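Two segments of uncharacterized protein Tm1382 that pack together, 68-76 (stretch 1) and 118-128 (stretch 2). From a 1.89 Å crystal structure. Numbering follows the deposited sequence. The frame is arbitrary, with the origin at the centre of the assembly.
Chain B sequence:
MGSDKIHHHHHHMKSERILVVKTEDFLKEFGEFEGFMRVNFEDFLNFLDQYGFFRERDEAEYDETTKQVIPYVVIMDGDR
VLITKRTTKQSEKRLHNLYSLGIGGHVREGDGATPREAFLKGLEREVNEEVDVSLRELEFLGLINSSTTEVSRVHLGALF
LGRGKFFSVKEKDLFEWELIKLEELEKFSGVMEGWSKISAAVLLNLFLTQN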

# COMPACT_ATOMS: atom_id res chain seq x y z
N GLN B 68 10.95 -7.34 -12.13
CA GLN B 68 12.18 -6.61 -12.35
C GLN B 68 12.51 -5.80 -11.11
O GLN B 68 11.68 -5.02 -10.65
CB GLN B 68 12.02 -5.69 -13.55
CG GLN B 68 11.69 -6.43 -14.85
CD GLN B 68 11.01 -5.56 -15.88
OE1 GLN B 68 11.49 -4.49 -16.21
NE2 GLN B 68 9.88 -6.03 -16.39
N VAL B 69 13.70 -5.99 -10.56
CA VAL B 69 14.12 -5.26 -9.36
C VAL B 69 14.58 -3.85 -9.72
O VAL B 69 15.55 -3.67 -10.46
CB VAL B 69 15.22 -6.01 -8.62
CG1 VAL B 69 15.73 -5.17 -7.45
CG2 VAL B 69 14.70 -7.36 -8.16
N ILE B 70 13.85 -2.86 -9.19
CA ILE B 70 14.06 -1.46 -9.51
C ILE B 70 14.49 -0.70 -8.25
O ILE B 70 13.66 -0.43 -7.38
CB ILE B 70 12.75 -0.81 -10.06
CG1 ILE B 70 12.17 -1.62 -11.22
CG2 ILE B 70 13.00 0.63 -10.50
CD1 ILE B 70 13.08 -1.70 -12.43
N PRO B 71 15.79 -0.38 -8.13
CA PRO B 71 16.17 0.58 -7.10
C PRO B 71 15.45 1.90 -7.37
O PRO B 71 15.36 2.32 -8.52
CB PRO B 71 17.69 0.71 -7.28
CG PRO B 71 17.96 0.22 -8.67
CD PRO B 71 16.97 -0.87 -8.87
N TYR B 72 14.92 2.52 -6.32
CA TYR B 72 14.05 3.70 -6.44
C TYR B 72 14.40 4.66 -5.31
O TYR B 72 14.13 4.39 -4.13
CB TYR B 72 12.59 3.26 -6.34
CG TYR B 72 11.59 4.31 -6.80
CD1 TYR B 72 11.48 4.64 -8.15
CD2 TYR B 72 10.75 4.94 -5.90
CE1 TYR B 72 10.57 5.59 -8.58
CE2 TYR B 72 9.82 5.89 -6.34
CZ TYR B 72 9.74 6.21 -7.68
OH TYR B 72 8.82 7.16 -8.12
N VAL B 73 15.03 5.77 -5.66
CA VAL B 73 15.65 6.64 -4.67
C VAL B 73 14.96 7.99 -4.63
O VAL B 73 14.86 8.68 -5.65
CB VAL B 73 17.15 6.84 -4.97
CG1 VAL B 73 17.80 7.66 -3.86
CG2 VAL B 73 17.85 5.49 -5.14
N VAL B 74 14.50 8.36 -3.45
CA VAL B 74 13.98 9.67 -3.18
C VAL B 74 15.13 10.48 -2.58
O VAL B 74 15.82 10.01 -1.66
CB VAL B 74 12.83 9.60 -2.16
CG1 VAL B 74 12.38 11.01 -1.76
CG2 VAL B 74 11.66 8.79 -2.74
N ILE B 75 15.36 11.67 -3.12
CA ILE B 75 16.49 12.49 -2.73
C ILE B 75 16.01 13.64 -1.87
O ILE B 75 15.06 14.32 -2.24
CB ILE B 75 17.23 13.03 -3.99
CG1 ILE B 75 17.94 11.88 -4.69
CG2 ILE B 75 18.23 14.13 -3.62
CD1 ILE B 75 18.45 12.23 -6.05
N MET B 76 16.65 13.83 -0.71
CA MET B 76 16.43 15.00 0.12
C MET B 76 17.70 15.82 0.30
O MET B 76 18.75 15.26 0.63
CB MET B 76 15.91 14.60 1.50
CG MET B 76 14.42 14.29 1.52
SD MET B 76 13.81 14.15 3.20
CE MET B 76 13.50 15.87 3.63
N ALA B 118 25.64 -6.32 -8.09
CA ALA B 118 25.07 -5.62 -9.24
C ALA B 118 24.03 -4.61 -8.76
O ALA B 118 23.97 -3.50 -9.28
CB ALA B 118 24.43 -6.60 -10.23
N PHE B 119 23.23 -5.02 -7.78
CA PHE B 119 22.20 -4.15 -7.20
C PHE B 119 22.83 -2.89 -6.63
O PHE B 119 22.43 -1.78 -6.98
CB PHE B 119 21.41 -4.87 -6.11
CG PHE B 119 20.34 -4.01 -5.47
CD1 PHE B 119 19.05 -4.00 -5.97
CD2 PHE B 119 20.64 -3.21 -4.38
CE1 PHE B 119 18.07 -3.19 -5.39
CE2 PHE B 119 19.67 -2.40 -3.79
CZ PHE B 119 18.38 -2.40 -4.30
N LEU B 120 23.82 -3.07 -5.77
CA LEU B 120 24.43 -1.95 -5.07
C LEU B 120 25.10 -0.95 -6.03
O LEU B 120 24.93 0.25 -5.88
CB LEU B 120 25.40 -2.44 -3.99
CG LEU B 120 24.70 -3.17 -2.83
CD1 LEU B 120 25.71 -3.75 -1.85
CD2 LEU B 120 23.74 -2.25 -2.10
N LYS B 121 25.84 -1.45 -7.02
CA LYS B 121 26.46 -0.56 -8.01
C LYS B 121 25.42 0.03 -8.96
O LYS B 121 25.47 1.22 -9.28
CB LYS B 121 27.58 -1.27 -8.78
CG LYS B 121 28.91 -1.22 -8.03
CD LYS B 121 30.07 -1.69 -8.88
CE LYS B 121 31.30 -2.01 -8.02
NZ LYS B 121 31.02 -2.97 -6.92
N GLY B 122 24.46 -0.79 -9.40
CA GLY B 122 23.36 -0.33 -10.25
C GLY B 122 22.51 0.75 -9.59
O GLY B 122 22.09 1.69 -10.25
N LEU B 123 22.27 0.60 -8.29
CA LEU B 123 21.62 1.63 -7.48
C LEU B 123 22.34 2.98 -7.60
O LEU B 123 21.71 3.99 -7.90
CB LEU B 123 21.58 1.17 -6.01
CG LEU B 123 21.16 2.12 -4.88
CD1 LEU B 123 19.72 2.50 -5.02
CD2 LEU B 123 21.43 1.47 -3.51
N GLU B 124 23.66 2.97 -7.39
CA GLU B 124 24.48 4.17 -7.53
C GLU B 124 24.46 4.71 -8.98
O GLU B 124 24.22 5.89 -9.21
CB GLU B 124 25.93 3.87 -7.10
CG GLU B 124 26.88 5.06 -7.14
CD GLU B 124 28.34 4.68 -6.94
OE1 GLU B 124 28.65 3.49 -6.70
OE2 GLU B 124 29.20 5.60 -7.02
N ARG B 125 24.71 3.82 -9.94
CA ARG B 125 24.73 4.19 -11.36
C ARG B 125 23.41 4.82 -11.80
O ARG B 125 23.38 5.92 -12.36
CB ARG B 125 25.02 2.96 -12.22
CG ARG B 125 24.91 3.20 -13.72
CD ARG B 125 25.02 1.91 -14.52
NE ARG B 125 24.05 0.91 -14.10
CZ ARG B 125 22.75 0.94 -14.39
NH1 ARG B 125 22.22 1.94 -15.08
NH2 ARG B 125 21.96 -0.03 -13.97
N GLU B 126 22.32 4.09 -11.55
CA GLU B 126 20.95 4.51 -11.83
C GLU B 126 20.71 5.98 -11.45
O GLU B 126 20.23 6.77 -12.26
CB GLU B 126 20.01 3.59 -11.04
CG GLU B 126 18.52 3.83 -11.17
CD GLU B 126 17.97 4.80 -10.14
OE1 GLU B 126 17.84 4.43 -8.94
OE2 GLU B 126 17.65 5.93 -10.55
N VAL B 127 21.06 6.32 -10.21
CA VAL B 127 20.90 7.68 -9.70
C VAL B 127 21.83 8.67 -10.42
O VAL B 127 21.39 9.74 -10.84
CB VAL B 127 21.14 7.74 -8.16
CG1 VAL B 127 21.22 9.18 -7.66
CG2 VAL B 127 20.04 6.97 -7.43
N ASN B 128 23.10 8.30 -10.58
CA ASN B 128 24.09 9.19 -11.21
C ASN B 128 23.84 9.49 -12.69
O ASN B 128 24.25 10.54 -13.19
CB ASN B 128 25.51 8.66 -10.99
CG ASN B 128 25.98 8.80 -9.54
OD1 ASN B 128 25.41 9.57 -8.75
ND2 ASN B 128 27.03 8.07 -9.18

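Residues 68-76 form part of a β-strand and residues 118-128 part of an α-helix, and both elements run on beyond these limits. Their axes come within 8.6 Å, and their N-to-C directions differ by 50°, with a signed crossing angle of -50°. The backbones are nearest where Pro 71 CA lies 5.6 Å from Leu 123 CA; farther along, Val 73 CA and Val 127 CA are 7.3 Å apart. Within the helix, i to i+4 bonds run from Gly 122 N through Asn 128 N, for example Leu 123 N to Phe 119 O at 2.7 Å; those of Glu 124 N to Leu 120 O (3.4 Å) and Val 127 N to Leu 123 O (3.3 Å) are weak. No hydrogen bond joins the two stretches, so their contact rests on side-chain packing, which buries 356 Å² summed over both sides.

Strand alternation selects the residues that take part: the CA-to-CB bonds of Val 69, Pro 71, Val 73 and Ile 75 point toward the helix, whereas those of Ile 70 and Tyr 72 point away. Val 69 CG1 meets the edge of the Phe 119 ring, near its plane, at 3.7 Å from CE1. Pro 71, the residue most covered by the opposing stretch, places CB 3.5 Å from Leu 123 CD1. Leu 123 CD1 also lies 3.5 Å from Val 73 CG2, so Leu 123 bridges two strand residues even though its CA-to-CB bond points sideways. Val 73 CG2 in turn sits 3.5 Å from Val 127 CG2. Looser contact continues at Ile 75 CD1, 4.4 Å from Val 127 CG1. These are apolar contacts, close enough for dispersion and for exclusion of water.

The polar exception is Glu 126, whose OE1 approaches Pro 71 O to 3.3 Å. Both atoms are acceptors, so this proximity is not a hydrogen bond.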